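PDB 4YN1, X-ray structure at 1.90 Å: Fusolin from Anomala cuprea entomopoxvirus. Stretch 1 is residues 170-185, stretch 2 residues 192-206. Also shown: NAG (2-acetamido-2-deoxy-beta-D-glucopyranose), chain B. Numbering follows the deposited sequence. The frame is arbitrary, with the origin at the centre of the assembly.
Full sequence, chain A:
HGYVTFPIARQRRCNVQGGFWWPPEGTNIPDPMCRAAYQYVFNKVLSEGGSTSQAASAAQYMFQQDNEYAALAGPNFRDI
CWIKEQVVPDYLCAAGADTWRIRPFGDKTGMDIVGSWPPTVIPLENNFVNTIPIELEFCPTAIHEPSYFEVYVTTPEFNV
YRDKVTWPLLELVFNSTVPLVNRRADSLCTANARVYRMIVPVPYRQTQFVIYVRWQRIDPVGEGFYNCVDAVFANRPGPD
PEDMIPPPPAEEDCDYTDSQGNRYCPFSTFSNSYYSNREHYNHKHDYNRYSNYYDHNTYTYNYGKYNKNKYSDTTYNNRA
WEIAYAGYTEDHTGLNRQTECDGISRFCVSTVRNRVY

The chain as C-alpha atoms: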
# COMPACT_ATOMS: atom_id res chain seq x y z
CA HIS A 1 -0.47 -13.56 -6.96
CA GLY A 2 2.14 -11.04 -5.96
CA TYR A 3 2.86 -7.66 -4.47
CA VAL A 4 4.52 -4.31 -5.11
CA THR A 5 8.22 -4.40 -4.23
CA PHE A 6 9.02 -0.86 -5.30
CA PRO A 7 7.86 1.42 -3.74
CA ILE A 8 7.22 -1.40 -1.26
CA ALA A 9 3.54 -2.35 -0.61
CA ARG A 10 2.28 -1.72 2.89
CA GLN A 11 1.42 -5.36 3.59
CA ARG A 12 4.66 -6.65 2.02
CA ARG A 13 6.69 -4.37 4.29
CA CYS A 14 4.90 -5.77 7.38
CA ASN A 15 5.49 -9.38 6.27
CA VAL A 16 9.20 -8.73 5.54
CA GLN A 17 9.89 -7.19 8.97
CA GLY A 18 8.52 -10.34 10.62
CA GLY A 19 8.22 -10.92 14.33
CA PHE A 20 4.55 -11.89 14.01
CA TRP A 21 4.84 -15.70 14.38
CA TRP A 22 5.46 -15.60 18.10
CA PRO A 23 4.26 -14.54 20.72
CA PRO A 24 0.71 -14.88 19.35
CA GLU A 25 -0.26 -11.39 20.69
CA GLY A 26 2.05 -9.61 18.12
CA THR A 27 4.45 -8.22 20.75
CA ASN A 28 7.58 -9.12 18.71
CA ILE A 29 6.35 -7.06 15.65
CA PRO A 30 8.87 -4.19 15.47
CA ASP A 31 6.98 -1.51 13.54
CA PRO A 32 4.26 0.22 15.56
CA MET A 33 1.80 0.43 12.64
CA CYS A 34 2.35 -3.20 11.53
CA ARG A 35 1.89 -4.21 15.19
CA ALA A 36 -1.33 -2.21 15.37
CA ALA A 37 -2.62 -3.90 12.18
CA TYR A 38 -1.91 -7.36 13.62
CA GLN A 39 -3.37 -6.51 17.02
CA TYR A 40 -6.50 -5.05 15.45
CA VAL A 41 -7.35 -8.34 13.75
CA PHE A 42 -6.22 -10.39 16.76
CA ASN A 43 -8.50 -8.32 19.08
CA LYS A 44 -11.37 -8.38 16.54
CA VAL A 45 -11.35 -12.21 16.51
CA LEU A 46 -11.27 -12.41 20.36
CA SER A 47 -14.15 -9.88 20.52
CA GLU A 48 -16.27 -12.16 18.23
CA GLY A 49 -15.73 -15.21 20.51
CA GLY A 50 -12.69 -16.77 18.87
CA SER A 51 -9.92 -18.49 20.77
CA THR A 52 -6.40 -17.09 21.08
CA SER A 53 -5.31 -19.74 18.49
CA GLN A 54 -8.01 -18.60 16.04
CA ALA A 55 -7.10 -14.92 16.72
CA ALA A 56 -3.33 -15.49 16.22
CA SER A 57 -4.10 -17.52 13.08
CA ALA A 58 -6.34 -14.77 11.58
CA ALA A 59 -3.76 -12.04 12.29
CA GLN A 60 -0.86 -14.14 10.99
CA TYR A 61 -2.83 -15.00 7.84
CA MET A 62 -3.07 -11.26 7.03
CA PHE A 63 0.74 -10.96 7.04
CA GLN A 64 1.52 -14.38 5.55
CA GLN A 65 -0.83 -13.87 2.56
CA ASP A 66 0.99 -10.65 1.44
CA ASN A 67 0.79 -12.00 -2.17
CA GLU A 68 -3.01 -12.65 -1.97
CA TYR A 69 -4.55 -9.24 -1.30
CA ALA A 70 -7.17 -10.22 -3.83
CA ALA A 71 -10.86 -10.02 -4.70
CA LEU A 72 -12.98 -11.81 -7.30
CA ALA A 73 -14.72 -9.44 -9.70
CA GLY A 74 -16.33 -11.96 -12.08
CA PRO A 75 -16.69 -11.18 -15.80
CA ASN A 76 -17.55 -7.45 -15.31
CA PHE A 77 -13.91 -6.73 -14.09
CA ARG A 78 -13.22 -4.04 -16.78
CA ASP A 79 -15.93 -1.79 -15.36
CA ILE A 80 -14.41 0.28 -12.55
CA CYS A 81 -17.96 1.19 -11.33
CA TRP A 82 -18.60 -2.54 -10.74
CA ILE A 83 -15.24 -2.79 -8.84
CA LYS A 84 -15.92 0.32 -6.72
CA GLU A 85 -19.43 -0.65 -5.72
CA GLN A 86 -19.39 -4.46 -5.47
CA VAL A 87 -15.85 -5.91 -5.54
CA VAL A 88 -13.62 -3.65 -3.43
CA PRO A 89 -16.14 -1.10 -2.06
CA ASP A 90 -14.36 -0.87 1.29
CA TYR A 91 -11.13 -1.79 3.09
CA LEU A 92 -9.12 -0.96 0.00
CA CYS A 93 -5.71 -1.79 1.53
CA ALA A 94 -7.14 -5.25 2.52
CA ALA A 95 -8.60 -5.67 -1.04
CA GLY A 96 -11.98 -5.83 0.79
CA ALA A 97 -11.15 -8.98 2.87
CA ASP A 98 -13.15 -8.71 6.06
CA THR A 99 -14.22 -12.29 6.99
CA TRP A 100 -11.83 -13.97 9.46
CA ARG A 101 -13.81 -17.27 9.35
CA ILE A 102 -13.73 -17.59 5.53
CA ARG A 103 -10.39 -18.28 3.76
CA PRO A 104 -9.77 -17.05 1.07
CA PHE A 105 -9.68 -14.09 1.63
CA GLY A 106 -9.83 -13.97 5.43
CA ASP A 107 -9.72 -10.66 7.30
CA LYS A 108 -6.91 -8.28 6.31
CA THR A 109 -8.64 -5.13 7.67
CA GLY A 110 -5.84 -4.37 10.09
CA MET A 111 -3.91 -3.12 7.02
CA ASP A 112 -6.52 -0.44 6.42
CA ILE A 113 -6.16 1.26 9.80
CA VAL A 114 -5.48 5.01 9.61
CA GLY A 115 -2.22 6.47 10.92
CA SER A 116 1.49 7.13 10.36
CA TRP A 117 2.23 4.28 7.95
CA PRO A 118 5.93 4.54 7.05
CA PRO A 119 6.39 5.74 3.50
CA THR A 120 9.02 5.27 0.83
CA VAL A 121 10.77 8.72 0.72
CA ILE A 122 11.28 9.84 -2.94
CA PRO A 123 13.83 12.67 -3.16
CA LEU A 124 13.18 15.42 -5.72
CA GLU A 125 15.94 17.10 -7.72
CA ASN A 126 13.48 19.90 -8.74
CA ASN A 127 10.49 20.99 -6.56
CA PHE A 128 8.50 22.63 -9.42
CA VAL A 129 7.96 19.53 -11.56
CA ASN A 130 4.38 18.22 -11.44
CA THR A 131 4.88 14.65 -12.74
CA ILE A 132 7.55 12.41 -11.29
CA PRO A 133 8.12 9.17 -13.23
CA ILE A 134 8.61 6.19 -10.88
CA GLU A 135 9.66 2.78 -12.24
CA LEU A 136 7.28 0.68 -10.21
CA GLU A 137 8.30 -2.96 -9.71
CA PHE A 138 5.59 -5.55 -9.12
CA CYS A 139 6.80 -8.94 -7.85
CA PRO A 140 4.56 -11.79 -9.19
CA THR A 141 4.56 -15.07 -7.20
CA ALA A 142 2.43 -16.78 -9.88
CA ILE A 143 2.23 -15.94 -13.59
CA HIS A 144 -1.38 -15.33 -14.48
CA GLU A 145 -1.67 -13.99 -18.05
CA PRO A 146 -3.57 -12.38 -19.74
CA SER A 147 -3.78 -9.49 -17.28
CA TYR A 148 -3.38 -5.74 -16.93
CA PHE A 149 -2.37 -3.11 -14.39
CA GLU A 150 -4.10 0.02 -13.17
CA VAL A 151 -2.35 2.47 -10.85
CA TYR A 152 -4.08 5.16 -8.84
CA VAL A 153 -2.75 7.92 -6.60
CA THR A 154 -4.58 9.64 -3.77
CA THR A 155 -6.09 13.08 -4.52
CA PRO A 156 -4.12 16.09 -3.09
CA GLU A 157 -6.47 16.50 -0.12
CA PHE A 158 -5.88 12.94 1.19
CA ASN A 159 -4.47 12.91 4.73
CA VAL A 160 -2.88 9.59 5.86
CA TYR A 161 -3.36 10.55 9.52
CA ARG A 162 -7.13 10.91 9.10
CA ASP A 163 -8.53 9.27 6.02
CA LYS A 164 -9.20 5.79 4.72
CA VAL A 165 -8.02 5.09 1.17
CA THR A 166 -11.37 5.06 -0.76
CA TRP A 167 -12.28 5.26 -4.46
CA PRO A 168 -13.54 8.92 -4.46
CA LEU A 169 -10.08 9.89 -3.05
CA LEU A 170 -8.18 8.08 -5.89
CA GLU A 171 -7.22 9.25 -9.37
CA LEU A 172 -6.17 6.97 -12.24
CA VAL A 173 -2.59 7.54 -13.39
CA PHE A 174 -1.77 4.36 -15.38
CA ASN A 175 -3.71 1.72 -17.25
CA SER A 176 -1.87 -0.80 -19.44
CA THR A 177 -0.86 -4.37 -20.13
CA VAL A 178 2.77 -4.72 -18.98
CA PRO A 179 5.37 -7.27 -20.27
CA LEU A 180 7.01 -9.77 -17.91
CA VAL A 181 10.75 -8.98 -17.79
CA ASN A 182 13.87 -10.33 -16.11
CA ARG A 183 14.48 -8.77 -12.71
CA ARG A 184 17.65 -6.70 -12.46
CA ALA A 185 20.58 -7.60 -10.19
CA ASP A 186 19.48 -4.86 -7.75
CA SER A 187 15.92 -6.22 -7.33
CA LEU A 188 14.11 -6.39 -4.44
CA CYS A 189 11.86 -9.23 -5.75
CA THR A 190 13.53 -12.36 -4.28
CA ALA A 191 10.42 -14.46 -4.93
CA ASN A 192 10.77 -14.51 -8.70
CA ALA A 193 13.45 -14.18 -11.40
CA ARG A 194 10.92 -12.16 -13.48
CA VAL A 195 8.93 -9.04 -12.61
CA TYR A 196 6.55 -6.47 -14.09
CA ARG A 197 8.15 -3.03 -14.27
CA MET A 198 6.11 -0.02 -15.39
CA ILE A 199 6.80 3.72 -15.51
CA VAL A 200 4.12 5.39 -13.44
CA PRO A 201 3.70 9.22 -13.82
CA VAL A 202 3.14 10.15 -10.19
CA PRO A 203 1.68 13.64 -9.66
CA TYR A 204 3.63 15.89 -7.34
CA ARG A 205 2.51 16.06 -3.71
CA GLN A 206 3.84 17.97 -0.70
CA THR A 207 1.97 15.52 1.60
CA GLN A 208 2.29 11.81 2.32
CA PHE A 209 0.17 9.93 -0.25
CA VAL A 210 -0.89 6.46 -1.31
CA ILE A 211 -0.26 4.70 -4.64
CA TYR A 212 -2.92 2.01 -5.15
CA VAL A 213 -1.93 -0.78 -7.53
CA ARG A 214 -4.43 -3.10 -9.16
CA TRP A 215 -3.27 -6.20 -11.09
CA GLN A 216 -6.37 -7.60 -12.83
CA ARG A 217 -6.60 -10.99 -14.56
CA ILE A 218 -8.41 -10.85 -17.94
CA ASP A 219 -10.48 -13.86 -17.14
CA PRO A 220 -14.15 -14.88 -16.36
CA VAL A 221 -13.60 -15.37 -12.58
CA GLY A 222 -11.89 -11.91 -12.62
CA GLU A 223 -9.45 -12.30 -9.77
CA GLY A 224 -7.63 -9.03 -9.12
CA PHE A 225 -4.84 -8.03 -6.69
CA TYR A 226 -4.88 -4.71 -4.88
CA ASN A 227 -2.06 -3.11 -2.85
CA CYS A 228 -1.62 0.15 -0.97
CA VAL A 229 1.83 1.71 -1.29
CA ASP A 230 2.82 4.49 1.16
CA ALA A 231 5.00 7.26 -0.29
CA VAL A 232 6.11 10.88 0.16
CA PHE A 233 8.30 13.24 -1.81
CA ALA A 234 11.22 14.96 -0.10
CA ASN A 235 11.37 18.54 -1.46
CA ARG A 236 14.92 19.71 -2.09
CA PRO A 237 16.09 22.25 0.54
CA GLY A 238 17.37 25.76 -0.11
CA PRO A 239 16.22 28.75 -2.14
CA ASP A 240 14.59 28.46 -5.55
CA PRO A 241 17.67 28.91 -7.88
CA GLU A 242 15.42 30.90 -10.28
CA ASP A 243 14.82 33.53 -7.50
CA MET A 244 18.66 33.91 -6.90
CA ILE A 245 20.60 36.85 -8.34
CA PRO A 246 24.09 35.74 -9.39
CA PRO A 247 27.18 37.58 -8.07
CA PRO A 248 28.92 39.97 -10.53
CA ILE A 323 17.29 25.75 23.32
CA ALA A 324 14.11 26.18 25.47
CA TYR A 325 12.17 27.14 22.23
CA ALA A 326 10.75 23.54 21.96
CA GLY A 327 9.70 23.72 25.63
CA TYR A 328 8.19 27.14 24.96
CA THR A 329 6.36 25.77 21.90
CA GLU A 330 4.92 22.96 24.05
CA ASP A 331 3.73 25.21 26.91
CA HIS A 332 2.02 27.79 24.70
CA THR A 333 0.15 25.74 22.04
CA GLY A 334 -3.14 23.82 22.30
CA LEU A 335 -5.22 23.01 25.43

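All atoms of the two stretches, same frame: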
# COMPACT_ATOMS: atom_id res chain seq x y z
N LEU A 170 -9.22 8.64 -4.99
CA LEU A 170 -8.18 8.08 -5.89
C LEU A 170 -8.37 8.57 -7.31
O LEU A 170 -9.49 8.81 -7.74
CB LEU A 170 -8.25 6.55 -5.87
CG LEU A 170 -7.75 5.84 -4.62
CD1 LEU A 170 -8.11 4.39 -4.68
CD2 LEU A 170 -6.27 6.00 -4.45
N GLU A 171 -7.27 8.82 -7.99
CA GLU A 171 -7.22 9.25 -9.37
C GLU A 171 -6.38 8.28 -10.18
O GLU A 171 -5.28 7.91 -9.76
CB GLU A 171 -6.70 10.70 -9.48
CG GLU A 171 -5.28 11.01 -9.08
CD GLU A 171 -5.00 12.50 -9.05
OE1 GLU A 171 -3.99 12.93 -9.65
OE2 GLU A 171 -5.80 13.25 -8.45
N LEU A 172 -6.88 7.90 -11.34
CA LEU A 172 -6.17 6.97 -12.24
C LEU A 172 -4.98 7.64 -12.88
O LEU A 172 -5.12 8.71 -13.46
CB LEU A 172 -7.13 6.46 -13.32
CG LEU A 172 -6.56 5.44 -14.31
CD1 LEU A 172 -6.36 4.10 -13.62
CD2 LEU A 172 -7.48 5.26 -15.50
N VAL A 173 -3.80 7.02 -12.77
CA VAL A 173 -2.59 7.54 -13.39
C VAL A 173 -1.97 6.60 -14.45
O VAL A 173 -1.09 7.06 -15.18
CB VAL A 173 -1.54 8.02 -12.36
CG1 VAL A 173 -2.13 9.11 -11.46
CG2 VAL A 173 -0.93 6.89 -11.53
N PHE A 174 -2.38 5.34 -14.49
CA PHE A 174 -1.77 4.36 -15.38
C PHE A 174 -2.76 3.25 -15.64
O PHE A 174 -3.46 2.81 -14.73
CB PHE A 174 -0.50 3.81 -14.70
CG PHE A 174 0.28 2.79 -15.49
CD1 PHE A 174 -0.12 1.47 -15.52
CD2 PHE A 174 1.38 3.16 -16.25
CE1 PHE A 174 0.60 0.52 -16.26
CE2 PHE A 174 2.10 2.22 -16.97
CZ PHE A 174 1.69 0.91 -16.99
N ASN A 175 -2.83 2.80 -16.89
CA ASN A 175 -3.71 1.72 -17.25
C ASN A 175 -3.13 1.04 -18.47
O ASN A 175 -3.25 1.59 -19.57
CB ASN A 175 -5.12 2.23 -17.50
CG ASN A 175 -6.12 1.17 -17.89
OD1 ASN A 175 -5.81 -0.04 -17.90
ND2 ASN A 175 -7.35 1.57 -18.16
N SER A 176 -2.52 -0.13 -18.30
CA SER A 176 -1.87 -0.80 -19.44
C SER A 176 -1.55 -2.25 -19.15
O SER A 176 -1.36 -2.66 -18.00
CB SER A 176 -0.54 -0.09 -19.75
OG SER A 176 0.01 -0.50 -20.99
N THR A 177 -1.41 -3.03 -20.22
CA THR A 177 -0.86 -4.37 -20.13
C THR A 177 0.63 -4.07 -20.02
O THR A 177 1.09 -3.03 -20.48
CB THR A 177 -1.22 -5.23 -21.36
OG1 THR A 177 -0.84 -4.51 -22.51
CG2 THR A 177 -2.67 -5.56 -21.42
N VAL A 178 1.35 -4.90 -19.28
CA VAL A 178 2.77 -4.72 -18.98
C VAL A 178 3.51 -6.04 -19.29
O VAL A 178 3.07 -7.07 -18.78
CB VAL A 178 2.95 -4.35 -17.48
CG1 VAL A 178 4.43 -4.26 -17.09
CG2 VAL A 178 2.23 -3.03 -17.16
N PRO A 179 4.65 -6.01 -20.00
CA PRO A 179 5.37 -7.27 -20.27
C PRO A 179 6.12 -7.77 -19.04
O PRO A 179 6.64 -6.98 -18.27
CB PRO A 179 6.35 -6.89 -21.38
CG PRO A 179 6.60 -5.44 -21.20
CD PRO A 179 5.31 -4.87 -20.66
N LEU A 180 6.21 -9.10 -18.92
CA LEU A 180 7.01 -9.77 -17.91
C LEU A 180 8.46 -9.70 -18.35
O LEU A 180 8.79 -10.11 -19.46
CB LEU A 180 6.55 -11.23 -17.79
CG LEU A 180 7.19 -12.07 -16.72
CD1 LEU A 180 6.83 -11.55 -15.33
CD2 LEU A 180 6.74 -13.52 -16.84
N VAL A 181 9.33 -9.19 -17.50
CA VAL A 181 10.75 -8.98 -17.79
C VAL A 181 11.63 -9.60 -16.74
O VAL A 181 11.19 -9.87 -15.64
CB VAL A 181 11.10 -7.48 -18.00
CG1 VAL A 181 10.38 -6.89 -19.23
CG2 VAL A 181 10.80 -6.64 -16.74
N ASN A 182 12.90 -9.85 -17.08
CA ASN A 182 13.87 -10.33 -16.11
C ASN A 182 14.13 -9.28 -15.05
O ASN A 182 14.34 -8.10 -15.38
CB ASN A 182 15.21 -10.65 -16.80
CG ASN A 182 15.10 -11.86 -17.69
OD1 ASN A 182 14.35 -12.79 -17.41
ND2 ASN A 182 15.77 -11.85 -18.79
N ARG A 183 14.15 -9.69 -13.77
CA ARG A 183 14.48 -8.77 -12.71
C ARG A 183 15.93 -8.34 -12.85
O ARG A 183 16.77 -9.11 -13.34
CB ARG A 183 14.24 -9.39 -11.33
CG ARG A 183 15.38 -10.27 -10.84
CD ARG A 183 15.06 -10.97 -9.54
NE ARG A 183 16.05 -12.02 -9.30
CZ ARG A 183 15.95 -12.97 -8.38
NH1 ARG A 183 14.89 -13.03 -7.58
NH2 ARG A 183 16.91 -13.88 -8.25
N ARG A 184 16.25 -7.13 -12.42
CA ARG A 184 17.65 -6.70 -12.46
C ARG A 184 18.39 -7.25 -11.25
O ARG A 184 17.76 -7.67 -10.26
CB ARG A 184 17.74 -5.16 -12.46
CG ARG A 184 17.07 -4.49 -13.63
CD ARG A 184 17.53 -3.03 -13.75
NE ARG A 184 16.77 -2.31 -14.77
CZ ARG A 184 15.63 -1.63 -14.57
NH1 ARG A 184 15.11 -1.53 -13.36
NH2 ARG A 184 15.03 -1.04 -15.59
N ALA A 185 19.73 -7.14 -11.28
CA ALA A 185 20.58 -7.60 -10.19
C ALA A 185 20.31 -6.86 -8.89
O ALA A 185 20.56 -7.40 -7.81
CB ALA A 185 22.05 -7.45 -10.58
N ASN A 192 10.85 -14.11 -7.31
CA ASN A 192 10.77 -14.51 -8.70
C ASN A 192 11.94 -13.95 -9.48
O ASN A 192 12.35 -12.84 -9.21
CB ASN A 192 9.43 -14.02 -9.27
CG ASN A 192 8.96 -14.77 -10.47
OD1 ASN A 192 9.74 -15.15 -11.33
ND2 ASN A 192 7.67 -15.03 -10.56
N ALA A 193 12.38 -14.65 -10.51
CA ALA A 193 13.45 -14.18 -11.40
C ALA A 193 12.90 -13.17 -12.39
O ALA A 193 13.68 -12.55 -13.09
CB ALA A 193 14.03 -15.38 -12.17
N ARG A 194 11.55 -13.08 -12.53
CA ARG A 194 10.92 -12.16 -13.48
C ARG A 194 9.94 -11.26 -12.74
O ARG A 194 9.34 -11.66 -11.74
CB ARG A 194 10.16 -12.92 -14.56
CG ARG A 194 11.09 -13.74 -15.44
CD ARG A 194 10.37 -14.65 -16.39
NE ARG A 194 11.38 -15.37 -17.17
CZ ARG A 194 12.07 -16.42 -16.74
NH1 ARG A 194 11.79 -16.98 -15.57
NH2 ARG A 194 13.01 -16.96 -17.51
N VAL A 195 9.77 -10.06 -13.23
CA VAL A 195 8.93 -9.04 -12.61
C VAL A 195 8.15 -8.29 -13.66
O VAL A 195 8.44 -8.41 -14.85
CB VAL A 195 9.81 -8.04 -11.80
CG1 VAL A 195 10.47 -8.69 -10.60
CG2 VAL A 195 10.82 -7.34 -12.68
N TYR A 196 7.24 -7.43 -13.22
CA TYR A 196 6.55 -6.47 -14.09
C TYR A 196 7.01 -5.09 -13.66
O TYR A 196 6.79 -4.71 -12.49
CB TYR A 196 5.04 -6.54 -13.95
CG TYR A 196 4.43 -7.84 -14.40
CD1 TYR A 196 4.21 -8.10 -15.76
CD2 TYR A 196 4.09 -8.84 -13.49
CE1 TYR A 196 3.66 -9.31 -16.18
CE2 TYR A 196 3.54 -10.04 -13.91
CZ TYR A 196 3.29 -10.26 -15.25
OH TYR A 196 2.72 -11.43 -15.65
N ARG A 197 7.72 -4.38 -14.53
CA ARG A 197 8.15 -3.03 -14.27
C ARG A 197 7.36 -2.09 -15.15
O ARG A 197 7.13 -2.39 -16.32
CB ARG A 197 9.66 -2.81 -14.48
CG ARG A 197 10.53 -3.57 -13.48
CD ARG A 197 12.01 -3.14 -13.52
NE ARG A 197 12.57 -3.35 -14.85
CZ ARG A 197 13.23 -4.43 -15.26
NH1 ARG A 197 13.53 -5.41 -14.41
NH2 ARG A 197 13.62 -4.53 -16.52
N MET A 198 6.91 -0.98 -14.61
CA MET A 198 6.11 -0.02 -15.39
C MET A 198 6.44 1.39 -14.92
O MET A 198 6.68 1.61 -13.73
CB MET A 198 4.59 -0.33 -15.29
CG MET A 198 4.02 -0.21 -13.90
SD MET A 198 2.70 -1.33 -13.45
CE MET A 198 3.70 -2.85 -13.05
N ILE A 199 6.52 2.33 -15.85
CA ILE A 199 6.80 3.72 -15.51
C ILE A 199 5.49 4.38 -15.19
O ILE A 199 4.65 4.54 -16.07
CB ILE A 199 7.55 4.50 -16.64
CG1 ILE A 199 8.86 3.78 -17.08
CG2 ILE A 199 7.86 5.94 -16.17
CD1 ILE A 199 9.80 3.52 -16.03
N VAL A 200 5.33 4.77 -13.93
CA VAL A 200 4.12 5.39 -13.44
C VAL A 200 4.35 6.91 -13.30
O VAL A 200 5.22 7.30 -12.52
CB VAL A 200 3.67 4.77 -12.10
CG1 VAL A 200 2.40 5.45 -11.57
CG2 VAL A 200 3.41 3.28 -12.27
N PRO A 201 3.56 7.75 -13.99
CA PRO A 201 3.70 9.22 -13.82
C PRO A 201 2.99 9.65 -12.56
O PRO A 201 1.77 9.80 -12.53
CB PRO A 201 3.04 9.79 -15.09
CG PRO A 201 2.08 8.75 -15.52
CD PRO A 201 2.50 7.41 -14.96
N VAL A 202 3.74 9.81 -11.48
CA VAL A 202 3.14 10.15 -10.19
C VAL A 202 3.02 11.66 -10.09
O VAL A 202 4.04 12.34 -10.23
CB VAL A 202 3.97 9.56 -9.03
CG1 VAL A 202 3.34 9.92 -7.68
CG2 VAL A 202 4.07 8.04 -9.16
N PRO A 203 1.82 12.20 -9.82
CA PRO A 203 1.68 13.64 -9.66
C PRO A 203 2.38 14.12 -8.40
O PRO A 203 2.44 13.42 -7.37
CB PRO A 203 0.14 13.84 -9.58
CG PRO A 203 -0.37 12.59 -9.01
CD PRO A 203 0.52 11.53 -9.61
N TYR A 204 2.97 15.29 -8.48
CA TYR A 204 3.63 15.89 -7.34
C TYR A 204 2.66 16.04 -6.17
O TYR A 204 1.50 16.39 -6.36
CB TYR A 204 4.20 17.26 -7.72
CG TYR A 204 4.73 18.04 -6.54
CD1 TYR A 204 3.88 18.82 -5.76
CD2 TYR A 204 6.08 18.06 -6.25
CE1 TYR A 204 4.37 19.53 -4.66
CE2 TYR A 204 6.58 18.77 -5.16
CZ TYR A 204 5.73 19.56 -4.41
OH TYR A 204 6.24 20.22 -3.32
N ARG A 205 3.20 15.88 -4.97
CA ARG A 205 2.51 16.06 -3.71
C ARG A 205 3.47 16.66 -2.72
O ARG A 205 4.65 16.30 -2.75
CB ARG A 205 2.06 14.69 -3.17
CG ARG A 205 1.00 13.97 -4.01
CD ARG A 205 -0.34 14.59 -3.81
NE ARG A 205 -1.38 13.97 -4.62
CZ ARG A 205 -1.74 14.34 -5.84
NH1 ARG A 205 -1.11 15.34 -6.46
NH2 ARG A 205 -2.75 13.73 -6.45
N GLN A 206 3.00 17.50 -1.79
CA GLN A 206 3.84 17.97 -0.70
C GLN A 206 3.35 17.32 0.60
O GLN A 206 3.67 17.79 1.69
CB GLN A 206 3.86 19.50 -0.59
CG GLN A 206 2.51 20.15 -0.45
CD GLN A 206 2.58 21.52 0.22
OE1 GLN A 206 3.48 21.84 0.99
NE2 GLN A 206 1.56 22.29 0.01
C1 NAG B . -8.38 0.65 -18.57
C2 NAG B . -9.78 1.15 -18.23
C3 NAG B . -10.79 0.12 -18.73
C4 NAG B . -10.59 -0.15 -20.22
C5 NAG B . -9.14 -0.53 -20.48
C6 NAG B . -8.80 -0.72 -21.94
C7 NAG B . -10.35 2.44 -16.23
C8 NAG B . -10.35 2.46 -14.73
N2 NAG B . -9.89 1.32 -16.79
O3 NAG B . -12.12 0.57 -18.46
O4 NAG B . -11.43 -1.22 -20.64
O5 NAG B . -8.29 0.52 -19.99
O6 NAG B . -9.11 0.45 -22.70
O7 NAG B . -10.76 3.38 -16.90
O HOH W 1 -2.89 15.79 -8.99
O HOH W 2 7.95 -4.66 -17.47
O HOH W 3 15.41 -6.60 -17.46
O HOH W 4 12.10 -14.10 -19.40
O HOH W 5 15.67 -13.51 -14.70
O HOH W 6 14.06 -5.25 -11.57

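How does the start of stretch 2 join the other stretch? Backbone bonds do most of the work. The amide R183 N donates to A193 O at 3.0 Å, and the reciprocal pair V181 N to V195 O (2.9 Å) and V195 N to V181 O (2.8 Å) marks an antiparallel bridge. Between these bonds, R194 CA lies 3.2 Å from V181 O, a CA-H...O contact that the close approach of the strands allows. Waters bind the exposed N182 as well: one donates to both N182 OD1 and A193 O, while another links N182 OD1 to R194 NE.

What do Y196 and R197 contribute? The Y196 ring offers one face to L180, whose CD1 sits 3.9 Å from the ring centroid of Y196, a CH-pi contact. R197 buries more area against stretch 1 than any other residue of stretch 2. Its NH1 donates to N182 O at 3.0 Å, while V181 CG2 covers one face of its guanidinium and R184 stacks on the opposite face, centres 3.8 Å apart. Stacking brings two positive groups together; both also have hydrogen-bonding partners elsewhere in the structure.

How does the contact continue from M198 to V200? Here apolar packing takes over. M198 CB meets F174 CZ at 3.6 Å and V178 CG2 at 4.0 Å, and M198 SD lies obliquely 4.6 Å from the F174 ring centroid. Farther on, V200 CG1 packs against V173 CG2 at 3.6 Å. Strand 170-176 runs nearly antiparallel to this strand, at 166°, but no direct backbone hydrogen bond joins them.

What closes the far end? P203 CD rests 4.0 Å from V173 CG1. Beyond it, R205 NH2 forms a long salt bridge with E171 OE1 at 3.5 Å, and a water accepting from R205 NH1 and donating to E171 OE1 reinforces this pairing of opposite charges.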